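Local coordinates for glycosyl hydrolases family 2, sugar binding domain protein (Bacteroides uniformis str. 3978 T3 ii, PDB 6D1P), which probably hydrolyses O-glycosidic bonds as a gut bacterial beta-glucuronidase of glycosyl hydrolase family 2, at residues 204-215 / 297-307. Numbering follows the deposited sequence.
Sequences FEQIRIEATTDE and LRTTQHFGFRH. With GOL (glycerol), chain E.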
loop_
_atom_site.group_PDB
_atom_site.type_symbol
_atom_site.label_atom_id
_atom_site.label_comp_id
_atom_site.label_asym_id
_atom_site.label_seq_id
_atom_site.Cartn_x
_atom_site.Cartn_y
_atom_site.Cartn_z
ATOM N N PHE A 204 1.646 -43.458 2.293
ATOM C CA PHE A 204 0.311 -43.337 1.729
ATOM C C PHE A 204 0.230 -42.072 0.886
ATOM O O PHE A 204 0.586 -40.984 1.349
ATOM C CB PHE A 204 -0.743 -43.303 2.831
ATOM C CG PHE A 204 -0.597 -44.400 3.831
ATOM C CD1 PHE A 204 -0.848 -45.716 3.478
ATOM C CD2 PHE A 204 -0.210 -44.119 5.128
ATOM C CE1 PHE A 204 -0.709 -46.735 4.398
ATOM C CE2 PHE A 204 -0.073 -45.137 6.062
ATOM C CZ PHE A 204 -0.323 -46.447 5.695
ATOM N N GLU A 205 -0.219 -42.220 -0.360
ATOM C CA GLU A 205 -0.492 -41.053 -1.187
ATOM C C GLU A 205 -1.960 -40.649 -1.090
ATOM O O GLU A 205 -2.273 -39.492 -0.792
ATOM C CB GLU A 205 -0.081 -41.326 -2.639
ATOM C CG GLU A 205 0.276 -40.069 -3.418
ATOM C CD GLU A 205 1.385 -40.298 -4.440
ATOM O OE1 GLU A 205 2.534 -39.868 -4.177
ATOM O OE2 GLU A 205 1.110 -40.912 -5.498
ATOM N N GLN A 206 -2.870 -41.600 -1.285
ATOM C CA GLN A 206 -4.294 -41.306 -1.250
ATOM C C GLN A 206 -5.037 -42.463 -0.592
ATOM O O GLN A 206 -4.657 -43.627 -0.741
ATOM C CB GLN A 206 -4.817 -41.051 -2.669
ATOM C CG GLN A 206 -6.149 -40.324 -2.749
ATOM C CD GLN A 206 -6.507 -39.939 -4.179
ATOM O OE1 GLN A 206 -6.897 -38.797 -4.445
ATOM N NE2 GLN A 206 -6.377 -40.895 -5.109
ATOM N N ILE A 207 -6.099 -42.129 0.148
ATOM C CA ILE A 207 -6.937 -43.118 0.829
ATOM C C ILE A 207 -8.398 -42.728 0.673
ATOM O O ILE A 207 -8.907 -41.852 1.385
ATOM C CB ILE A 207 -6.564 -43.255 2.321
ATOM C CG1 ILE A 207 -5.170 -43.869 2.461
ATOM C CG2 ILE A 207 -7.621 -44.072 3.099
ATOM C CD1 ILE A 207 -4.861 -44.379 3.836
ATOM N N ARG A 208 -9.084 -43.380 -0.252
ATOM C CA ARG A 208 -10.465 -43.055 -0.578
ATOM C C ARG A 208 -11.389 -44.061 0.102
ATOM O O ARG A 208 -11.160 -45.274 0.027
ATOM C CB ARG A 208 -10.650 -43.054 -2.099
ATOM C CG ARG A 208 -12.079 -43.043 -2.608
ATOM C CD ARG A 208 -12.113 -43.653 -4.013
ATOM N NE ARG A 208 -13.317 -43.308 -4.759
ATOM C CZ ARG A 208 -13.316 -43.028 -6.058
ATOM N NH1 ARG A 208 -12.170 -43.048 -6.730
ATOM N NH2 ARG A 208 -14.449 -42.712 -6.685
ATOM N N ILE A 209 -12.420 -43.560 0.775
ATOM C CA ILE A 209 -13.297 -44.380 1.596
ATOM C C ILE A 209 -14.730 -44.071 1.196
ATOM O O ILE A 209 -15.216 -42.955 1.431
ATOM C CB ILE A 209 -13.085 -44.133 3.093
ATOM C CG1 ILE A 209 -11.630 -44.392 3.473
ATOM C CG2 ILE A 209 -13.993 -45.033 3.910
ATOM C CD1 ILE A 209 -11.362 -44.261 4.947
ATOM N N GLU A 210 -15.410 -45.050 0.598
ATOM C CA GLU A 210 -16.797 -44.900 0.178
ATOM C C GLU A 210 -17.664 -45.833 1.020
ATOM O O GLU A 210 -17.727 -47.042 0.775
ATOM C CB GLU A 210 -16.952 -45.189 -1.302
ATOM C CG GLU A 210 -16.087 -44.320 -2.204
ATOM C CD GLU A 210 -16.517 -44.426 -3.660
ATOM O OE1 GLU A 210 -17.655 -44.881 -3.912
ATOM O OE2 GLU A 210 -15.725 -44.062 -4.545
ATOM N N ALA A 211 -18.312 -45.268 2.024
ATOM C CA ALA A 211 -19.299 -45.982 2.802
ATOM C C ALA A 211 -20.649 -45.818 2.121
ATOM O O ALA A 211 -21.057 -44.695 1.805
ATOM C CB ALA A 211 -19.350 -45.456 4.236
ATOM N N THR A 212 -21.334 -46.939 1.895
ATOM C CA THR A 212 -22.625 -46.969 1.225
ATOM C C THR A 212 -23.626 -47.712 2.105
ATOM O O THR A 212 -23.284 -48.709 2.752
ATOM C CB THR A 212 -22.498 -47.637 -0.160
ATOM O OG1 THR A 212 -22.009 -48.972 -0.000
ATOM C CG2 THR A 212 -21.491 -46.893 -1.010
ATOM N N THR A 213 -24.858 -47.207 2.148
ATOM C CA THR A 213 -25.899 -47.832 2.944
ATOM C C THR A 213 -27.241 -47.604 2.265
ATOM O O THR A 213 -27.434 -46.633 1.528
ATOM C CB THR A 213 -25.922 -47.289 4.382
ATOM O OG1 THR A 213 -26.787 -48.098 5.195
ATOM C CG2 THR A 213 -26.438 -45.864 4.401
ATOM N N ASP A 214 -28.171 -48.512 2.520
ATOM C CA ASP A 214 -29.493 -48.353 1.951
ATOM C C ASP A 214 -30.287 -47.326 2.753
ATOM O O ASP A 214 -29.930 -46.956 3.874
ATOM C CB ASP A 214 -30.229 -49.682 1.945
ATOM C CG ASP A 214 -30.428 -50.203 3.334
ATOM O OD1 ASP A 214 -29.500 -50.861 3.856
ATOM O OD2 ASP A 214 -31.477 -49.876 3.930
ATOM N N GLU A 215 -31.409 -46.901 2.185
ATOM C CA GLU A 215 -32.198 -45.822 2.763
ATOM C C GLU A 215 -32.882 -46.188 4.081
ATOM O O GLU A 215 -33.617 -45.351 4.625
ATOM C CB GLU A 215 -33.253 -45.368 1.762
ATOM C CG GLU A 215 -34.344 -46.394 1.534
ATOM C CD GLU A 215 -35.552 -45.796 0.869
ATOM O OE1 GLU A 215 -35.430 -45.271 -0.257
ATOM O OE2 GLU A 215 -36.630 -45.836 1.484
ATOM N N LEU A 297 4.259 -45.500 10.189
ATOM C CA LEU A 297 3.441 -44.496 9.523
ATOM C C LEU A 297 1.975 -44.848 9.732
ATOM O O LEU A 297 1.528 -45.938 9.358
ATOM C CB LEU A 297 3.773 -44.424 8.036
ATOM C CG LEU A 297 2.955 -43.423 7.208
ATOM C CD1 LEU A 297 3.307 -41.984 7.574
ATOM C CD2 LEU A 297 3.149 -43.664 5.720
ATOM N N ARG A 298 1.234 -43.942 10.353
ATOM C CA ARG A 298 -0.187 -44.132 10.581
ATOM C C ARG A 298 -0.956 -42.967 9.984
ATOM O O ARG A 298 -0.488 -41.823 9.991
ATOM C CB ARG A 298 -0.515 -44.231 12.071
ATOM C CG ARG A 298 -1.988 -44.496 12.360
ATOM C CD ARG A 298 -2.293 -44.453 13.847
ATOM N NE ARG A 298 -1.078 -44.619 14.635
ATOM C CZ ARG A 298 -0.555 -45.795 14.968
ATOM N NH1 ARG A 298 -1.147 -46.922 14.574
ATOM N NH2 ARG A 298 0.563 -45.838 15.684
ATOM N N THR A 299 -2.142 -43.269 9.470
ATOM C CA THR A 299 -3.090 -42.232 9.105
ATOM C C THR A 299 -4.477 -42.673 9.533
ATOM O O THR A 299 -4.877 -43.818 9.299
ATOM C CB THR A 299 -3.059 -41.921 7.603
ATOM O OG1 THR A 299 -4.058 -40.941 7.301
ATOM C CG2 THR A 299 -3.323 -43.176 6.785
ATOM N N THR A 300 -5.195 -41.762 10.170
ATOM C CA THR A 300 -6.533 -42.012 10.677
ATOM C C THR A 300 -7.530 -41.194 9.870
ATOM O O THR A 300 -7.311 -40.001 9.631
ATOM C CB THR A 300 -6.612 -41.647 12.155
ATOM O OG1 THR A 300 -5.586 -42.351 12.863
ATOM C CG2 THR A 300 -7.962 -41.995 12.716
ATOM N N GLN A 301 -8.619 -41.832 9.459
ATOM C CA GLN A 301 -9.623 -41.204 8.612
ATOM C C GLN A 301 -11.005 -41.437 9.198
ATOM O O GLN A 301 -11.337 -42.566 9.570
ATOM C CB GLN A 301 -9.566 -41.777 7.196
ATOM C CG GLN A 301 -8.224 -41.659 6.544
ATOM C CD GLN A 301 -8.032 -40.303 5.928
ATOM O OE1 GLN A 301 -8.980 -39.721 5.386
ATOM N NE2 GLN A 301 -6.809 -39.777 6.018
ATOM N N HIS A 302 -11.815 -40.385 9.260
ATOM C CA HIS A 302 -13.215 -40.554 9.605
ATOM C C HIS A 302 -14.065 -40.702 8.349
ATOM O O HIS A 302 -13.681 -40.289 7.253
ATOM C CB HIS A 302 -13.726 -39.382 10.433
ATOM C CG HIS A 302 -12.984 -39.190 11.715
ATOM N ND1 HIS A 302 -11.721 -38.635 11.771
ATOM C CD2 HIS A 302 -13.324 -39.488 12.992
ATOM C CE1 HIS A 302 -11.319 -38.593 13.029
ATOM N NE2 HIS A 302 -12.272 -39.105 13.790
ATOM N N PHE A 303 -15.230 -41.313 8.525
ATOM C CA PHE A 303 -16.226 -41.403 7.467
ATOM C C PHE A 303 -17.569 -41.707 8.121
ATOM O O PHE A 303 -17.673 -41.806 9.346
ATOM C CB PHE A 303 -15.839 -42.455 6.425
ATOM C CG PHE A 303 -15.658 -43.831 6.992
ATOM C CD1 PHE A 303 -14.439 -44.214 7.528
ATOM C CD2 PHE A 303 -16.706 -44.736 6.987
ATOM C CE1 PHE A 303 -14.260 -45.476 8.048
ATOM C CE2 PHE A 303 -16.540 -46.012 7.499
ATOM C CZ PHE A 303 -15.314 -46.384 8.034
ATOM N N GLY A 304 -18.595 -41.853 7.296
ATOM C CA GLY A 304 -19.950 -41.985 7.802
ATOM C C GLY A 304 -20.839 -42.758 6.855
ATOM O O GLY A 304 -20.673 -42.714 5.629
ATOM N N PHE A 305 -21.793 -43.476 7.433
ATOM C CA PHE A 305 -22.816 -44.184 6.679
ATOM C C PHE A 305 -24.048 -43.294 6.604
ATOM O O PHE A 305 -24.639 -42.954 7.629
ATOM C CB PHE A 305 -23.139 -45.538 7.331
ATOM C CG PHE A 305 -22.011 -46.548 7.226
ATOM C CD1 PHE A 305 -21.069 -46.666 8.235
ATOM C CD2 PHE A 305 -21.888 -47.360 6.111
ATOM C CE1 PHE A 305 -20.034 -47.574 8.132
ATOM C CE2 PHE A 305 -20.857 -48.278 6.009
ATOM C CZ PHE A 305 -19.932 -48.382 7.023
ATOM N N ARG A 306 -24.433 -42.911 5.398
ATOM C CA ARG A 306 -25.649 -42.131 5.243
ATOM C C ARG A 306 -26.177 -42.337 3.835
ATOM O O ARG A 306 -25.437 -42.692 2.919
ATOM C CB ARG A 306 -25.410 -40.647 5.523
ATOM C CG ARG A 306 -24.141 -40.108 4.874
ATOM C CD ARG A 306 -24.424 -38.838 4.141
ATOM N NE ARG A 306 -23.288 -38.384 3.344
ATOM C CZ ARG A 306 -22.890 -38.945 2.204
ATOM N NH1 ARG A 306 -23.508 -40.020 1.731
ATOM N NH2 ARG A 306 -21.868 -38.437 1.533
ATOM N N HIS A 307 -27.474 -42.121 3.682
ATOM C CA HIS A 307 -28.130 -42.281 2.399
ATOM C C HIS A 307 -28.983 -41.053 2.173
ATOM O O HIS A 307 -29.702 -40.615 3.081
ATOM C CB HIS A 307 -28.997 -43.555 2.348
ATOM C CG HIS A 307 -29.818 -43.674 1.102
ATOM N ND1 HIS A 307 -30.933 -42.896 0.867
ATOM C CD2 HIS A 307 -29.680 -44.474 0.018
ATOM C CE1 HIS A 307 -31.446 -43.213 -0.310
ATOM N NE2 HIS A 307 -30.702 -44.164 -0.848
HETATM C C1 GOL E . -18.931 -40.735 3.636
HETATM O O1 GOL E . -18.069 -40.733 4.718
HETATM C C2 GOL E . -18.139 -41.310 2.434
HETATM O O2 GOL E . -17.472 -42.492 2.767
HETATM C C3 GOL E . -19.212 -41.544 1.357
HETATM O O3 GOL E . -18.545 -41.534 0.123
#
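Glycerol O2 is gripped twice by the edge of 204-215: it gives a hydrogen bond to Ile209 O at 2.7 Å and accepts one from Ala211 N. The neighbouring hydroxyl, O1, accepts from Gly304 N at 2.9 Å, so this glycerol, probably from the crystallisation liquor and also hydrogen-bonded to Asn416 O, bridges two segments that share no direct hydrogen bond. Apart from the glycerol, the strands meet mainly through apolar groups. Ile209 CG2 sits over one face of the Phe303 ring, 3.9 Å from its centroid, a CH-pi contact; Phe303 CG lies between its own backbone N and carbonyl carbon (chi1 58°), which swings the ring under that methyl. Ala211 CB likewise lies over one face of the Phe305 ring, which also meets Tyr284 edge-to-face. Toward the strand starts the methyl ends Ile207 CD1 and Thr299 CG2 meet at 3.5 Å, and Phe204 CD2 lies against Leu297 CD2, those two side chains running alongside in opposite directions. Farther along the chains, Glu215 CB covers a face of the His307 imidazole, 3.6 Å from the ring centroid, while Thr213 O lies at the ring's edge, 3.5 Å from His307 CD2. An alanine at His307 is likely to leave Glu215 CB without the ring it rests on and open a gap beside Thr213. Strands 203-213 and 295-303 belong to separate antiparallel sheets, which pack face to face with these side chains between them, as in the immunoglobulin-like beta-sandwich of family 2 glycosidases.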